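Local coordinates for proton-dependent oligopeptide transporter family protein (Xanthomonas campestris, PDB 6EI3) that probably couples the movement of protons to the transport of small peptides across the membrane, as a POT-family member of the major facilitator superfamily, here in an auto-inhibited state, at residues Phe345-Leu348 / Val349-Leu353; Phe408-Val411 / Leu412-Thr416. All blocks are in the same frame, centred on the assembly; numbering follows the deposited sequence.

Contact 1 (Phe345-Leu348 / Val349-Leu353)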
loop_
_atom_site.group_PDB
_atom_site.type_symbol
_atom_site.label_atom_id
_atom_site.label_comp_id
_atom_site.label_asym_id
_atom_site.label_seq_id
_atom_site.Cartn_x
_atom_site.Cartn_y
_atom_site.Cartn_z
ATOM N N PHE A 345 -8.837 -1.063 21.349
ATOM C CA PHE A 345 -8.769 -2.294 22.136
ATOM C C PHE A 345 -7.292 -2.621 22.444
ATOM O O PHE A 345 -6.962 -2.879 23.595
ATOM C CB PHE A 345 -9.463 -3.485 21.460
ATOM C CG PHE A 345 -9.227 -4.798 22.172
ATOM C CD1 PHE A 345 -9.954 -5.132 23.311
ATOM C CD2 PHE A 345 -8.299 -5.716 21.688
ATOM C CE1 PHE A 345 -9.739 -6.351 23.967
ATOM C CE2 PHE A 345 -8.084 -6.934 22.346
ATOM C CZ PHE A 345 -8.811 -7.246 23.475
ATOM N N ASN A 346 -6.420 -2.605 21.426
ATOM C CA ASN A 346 -4.994 -2.883 21.628
ATOM C C ASN A 346 -4.330 -1.799 22.515
ATOM O O ASN A 346 -3.644 -2.146 23.470
ATOM C CB ASN A 346 -4.262 -3.059 20.286
ATOM C CG ASN A 346 -4.616 -4.311 19.510
ATOM O OD1 ASN A 346 -5.615 -4.983 19.766
ATOM N ND2 ASN A 346 -3.780 -4.681 18.551
ATOM N N ASN A 347 -4.621 -0.515 22.264
ATOM C CA ASN A 347 -4.066 0.614 23.028
ATOM C C ASN A 347 -4.524 0.719 24.483
ATOM O O ASN A 347 -3.709 1.059 25.340
ATOM C CB ASN A 347 -4.334 1.942 22.310
ATOM C CG ASN A 347 -3.459 2.180 21.105
ATOM O OD1 ASN A 347 -2.523 1.426 20.813
ATOM N ND2 ASN A 347 -3.719 3.271 20.397
ATOM N N LEU A 348 -5.811 0.459 24.760
ATOM C CA LEU A 348 -6.414 0.600 26.087
ATOM C C LEU A 348 -6.558 -0.713 26.873
ATOM O O LEU A 348 -6.677 -0.666 28.099
ATOM C CB LEU A 348 -7.797 1.281 25.953
ATOM C CG LEU A 348 -7.862 2.817 25.896
ATOM C CD1 LEU A 348 -7.223 3.381 24.636
ATOM C CD2 LEU A 348 -9.304 3.292 25.958
ATOM N N VAL A 349 -6.583 -1.871 26.184
ATOM C CA VAL A 349 -6.787 -3.158 26.867
ATOM C C VAL A 349 -5.609 -4.137 26.691
ATOM O O VAL A 349 -5.007 -4.516 27.694
ATOM C CB VAL A 349 -8.148 -3.832 26.489
ATOM C CG1 VAL A 349 -8.382 -5.115 27.285
ATOM C CG2 VAL A 349 -9.324 -2.871 26.663
ATOM N N LEU A 350 -5.317 -4.576 25.444
ATOM C CA LEU A 350 -4.305 -5.595 25.145
ATOM C C LEU A 350 -2.856 -5.210 25.494
ATOM O O LEU A 350 -2.197 -6.003 26.159
ATOM C CB LEU A 350 -4.394 -6.078 23.692
ATOM C CG LEU A 350 -3.515 -7.284 23.308
ATOM C CD1 LEU A 350 -3.825 -8.510 24.165
ATOM C CD2 LEU A 350 -3.658 -7.607 21.851
ATOM N N TYR A 351 -2.348 -4.055 25.013
ATOM C CA TYR A 351 -0.965 -3.630 25.302
ATOM C C TYR A 351 -0.783 -3.373 26.796
ATOM O O TYR A 351 0.081 -4.044 27.372
ATOM C CB TYR A 351 -0.466 -2.459 24.425
ATOM C CG TYR A 351 -0.574 -2.689 22.929
ATOM C CD1 TYR A 351 -0.488 -3.971 22.387
ATOM C CD2 TYR A 351 -0.724 -1.619 22.051
ATOM C CE1 TYR A 351 -0.618 -4.190 21.018
ATOM C CE2 TYR A 351 -0.827 -1.824 20.672
ATOM C CZ TYR A 351 -0.767 -3.112 20.162
ATOM O OH TYR A 351 -0.875 -3.323 18.810
ATOM N N PRO A 352 -1.659 -2.575 27.480
ATOM C CA PRO A 352 -1.512 -2.414 28.940
ATOM C C PRO A 352 -1.555 -3.731 29.711
ATOM O O PRO A 352 -0.760 -3.889 30.622
ATOM C CB PRO A 352 -2.662 -1.479 29.306
ATOM C CG PRO A 352 -2.865 -0.669 28.087
ATOM C CD PRO A 352 -2.745 -1.699 26.986
ATOM N N LEU A 353 -2.404 -4.701 29.298
ATOM C CA LEU A 353 -2.484 -6.035 29.918
ATOM C C LEU A 353 -1.127 -6.713 29.824
ATOM O O LEU A 353 -0.519 -6.986 30.855
ATOM C CB LEU A 353 -3.570 -6.915 29.253
ATOM C CG LEU A 353 -3.693 -8.382 29.724
ATOM C CD1 LEU A 353 -4.157 -8.484 31.201
ATOM C CD2 LEU A 353 -4.636 -9.166 28.829
#
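The Tyr351 ring lies against Asn346, whose CB sits over one of its faces, displaced toward the rim, in a CH-pi contact 3.8 Å from the ring centroid. Asn346 O also lies over a face, 3.2 Å from Tyr351 CG, and Asn347 OD1 approaches obliquely, 3.7 Å from Tyr351 CE2. A chi1 of -55° puts Tyr351 CG beside the backbone N, and the ring reaches back over the preceding turn, where Asn346 ND2 donates to Tyr351 OH at 3.2 Å. The Asn346 amide and the ring stand 65° apart.

The backbone here makes a wider, pi-type turn. Phe345 O accepts from both Val349 N (2.8 Å) and Leu350 N (3.0 Å), which reach it from opposite faces of its carbonyl plane, while Tyr351 N binds Asn346 O at 2.8 Å, five residues back. Pro352 has no N-H to continue the series, and the helix kinks there, with Pro352 CG 3.4 Å from Asn347 O. The Phe345 ring leans obliquely on Val349 CG1 and Leu350 CB.

All of this belongs to helix 334-357. Asn346, Leu350 and Tyr351 turn their side chains onto helix 400-424, and Arg366 of helix 363-389 adds a cation-pi contact to Tyr351.

Contact 2 (Phe408-Val411 / Leu412-Thr416)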
loop_
_atom_site.group_PDB
_atom_site.type_symbol
_atom_site.label_atom_id
_atom_site.label_comp_id
_atom_site.label_asym_id
_atom_site.label_seq_id
_atom_site.Cartn_x
_atom_site.Cartn_y
_atom_site.Cartn_z
ATOM N N PHE A 408 -6.693 -7.528 12.781
ATOM C CA PHE A 408 -5.876 -7.602 13.995
ATOM C C PHE A 408 -4.398 -7.548 13.567
ATOM O O PHE A 408 -3.636 -6.740 14.106
ATOM C CB PHE A 408 -6.180 -8.873 14.826
ATOM C CG PHE A 408 -5.482 -8.921 16.169
ATOM C CD1 PHE A 408 -5.685 -7.920 17.119
ATOM C CD2 PHE A 408 -4.681 -10.004 16.515
ATOM C CE1 PHE A 408 -5.062 -7.984 18.376
ATOM C CE2 PHE A 408 -4.052 -10.061 17.768
ATOM C CZ PHE A 408 -4.250 -9.054 18.685
ATOM N N GLY A 409 -4.040 -8.322 12.540
ATOM C CA GLY A 409 -2.688 -8.309 11.993
ATOM C C GLY A 409 -2.293 -6.929 11.492
ATOM O O GLY A 409 -1.213 -6.437 11.824
ATOM N N GLU A 410 -3.195 -6.273 10.738
ATOM C CA GLU A 410 -2.994 -4.924 10.198
ATOM C C GLU A 410 -2.661 -3.909 11.296
ATOM O O GLU A 410 -1.675 -3.193 11.168
ATOM C CB GLU A 410 -4.231 -4.461 9.416
ATOM C CG GLU A 410 -4.114 -3.027 8.919
ATOM C CD GLU A 410 -5.378 -2.363 8.416
ATOM O OE1 GLU A 410 -6.474 -2.954 8.542
ATOM O OE2 GLU A 410 -5.263 -1.246 7.870
ATOM N N VAL A 411 -3.479 -3.859 12.367
ATOM C CA VAL A 411 -3.286 -2.962 13.513
ATOM C C VAL A 411 -1.913 -3.230 14.186
ATOM O O VAL A 411 -1.233 -2.282 14.587
ATOM C CB VAL A 411 -4.488 -3.066 14.509
ATOM C CG1 VAL A 411 -4.158 -2.459 15.861
ATOM C CG2 VAL A 411 -5.749 -2.418 13.923
ATOM N N LEU A 412 -1.487 -4.503 14.221
ATOM C CA LEU A 412 -0.207 -4.908 14.805
ATOM C C LEU A 412 1.002 -4.573 13.913
ATOM O O LEU A 412 2.038 -4.187 14.450
ATOM C CB LEU A 412 -0.195 -6.408 15.128
ATOM C CG LEU A 412 -1.024 -6.908 16.311
ATOM C CD1 LEU A 412 -1.102 -8.445 16.290
ATOM C CD2 LEU A 412 -0.424 -6.463 17.646
ATOM N N VAL A 413 0.911 -4.751 12.580
ATOM C CA VAL A 413 2.113 -4.506 11.773
ATOM C C VAL A 413 2.042 -3.173 10.980
ATOM O O VAL A 413 3.026 -2.424 10.969
ATOM C CB VAL A 413 2.525 -5.730 10.888
ATOM C CG1 VAL A 413 1.449 -6.122 9.884
ATOM C CG2 VAL A 413 3.880 -5.514 10.199
ATOM N N SER A 414 0.912 -2.899 10.311
ATOM C CA SER A 414 0.746 -1.714 9.469
ATOM C C SER A 414 0.746 -0.426 10.251
ATOM O O SER A 414 1.494 0.480 9.880
ATOM C CB SER A 414 -0.491 -1.828 8.583
ATOM O OG SER A 414 -0.497 -0.775 7.639
ATOM N N ALA A 415 -0.023 -0.353 11.357
ATOM C CA ALA A 415 -0.050 0.834 12.214
ATOM C C ALA A 415 1.296 1.059 12.962
ATOM O O ALA A 415 1.660 2.197 13.221
ATOM C CB ALA A 415 -1.198 0.731 13.209
ATOM N N THR A 416 2.031 -0.021 13.280
ATOM C CA THR A 416 3.314 0.014 13.984
ATOM C C THR A 416 4.517 0.339 13.074
ATOM O O THR A 416 5.421 1.058 13.500
ATOM C CB THR A 416 3.548 -1.340 14.650
ATOM O OG1 THR A 416 2.389 -1.709 15.392
ATOM C CG2 THR A 416 4.762 -1.350 15.558
HETATM O O HOH W 1 -2.878 -0.716 6.270
HETATM O O HOH W 2 -0.301 -1.328 17.050
#
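Phe408 and Leu412 meet one turn apart, with Leu412 CD1 over a face of the phenyl ring, 4.0 Å from its centroid. That pair is apolar; the rest of the contact is a worked example of how a buried helix settles its polar accounts when its bonding pattern shifts.

The first two carbonyls follow the ordinary rule. Phe408 O takes Leu412 N, and Gly409 O takes Val413 N at 2.8 Å. At Glu410 O the pattern divides: Ser414 N is close but poorly aimed, a weak bond, whereas Ala415 N is longer, 3.3 Å, and straighter, with an N-H...O angle of 154°.

Ala415 N thus bonds to Glu410 O and not to Val411 O, which is consistent with Val411 O taking a water instead, a donor at 2.8 Å. The same water donates to Thr416 OG1 at 3.2 Å, spending both its hydrogens. Thr416 OG1 lies beside its own backbone N (chi1 -50°), and from there it donates in turn to Leu412 O at 2.7 Å, coming in well above the carbonyl plane rather than on a lone pair.

Another water links Glu410 OE2, to which it donates at 2.9 Å, with Ser414 OG at 2.7 Å. The other carboxylate oxygen, Glu410 OE1, is hydrogen-bonded to Asn335 at the start of helix 334-357. Phe513 and the C-terminal Gln514, from a closing ENLYFQ sequence that matches a TEV protease site and is probably left from the construct, also touch Glu410.

One water thus stands in for a backbone donor at Val411 O and the other bridges two side chains, while the buried carboxylate is held at both oxygens, which probably fixes the rotation of its end.

Overall arrangement
Contacts 1 and 2 lie on helices 334-357 and 400-424, and although their centres are about 14 Å apart, their side chains pack directly. Asn346 OD1 lies 3.4 Å from Phe408 CE1 and Asn346 ND2 3.5 Å from Val411 CG1; Leu350 CD2 is 3.5 Å from Phe408 CZ, and Tyr351 OH stands 3.4 Å from Leu412 CD2. Asn346, Leu350 and Tyr351 of contact 1 thus pack on Phe408, Val411 and Leu412 of contact 2. Contact 1 is the more peripheral, centred about 26 Å from the centre of the chain against about 13 Å for contact 2. A bound monoacylglycerol lies about 4 Å from the Leu348 side chain; the Phe408 side chain is about 7 Å from a bound monoacylglycerol.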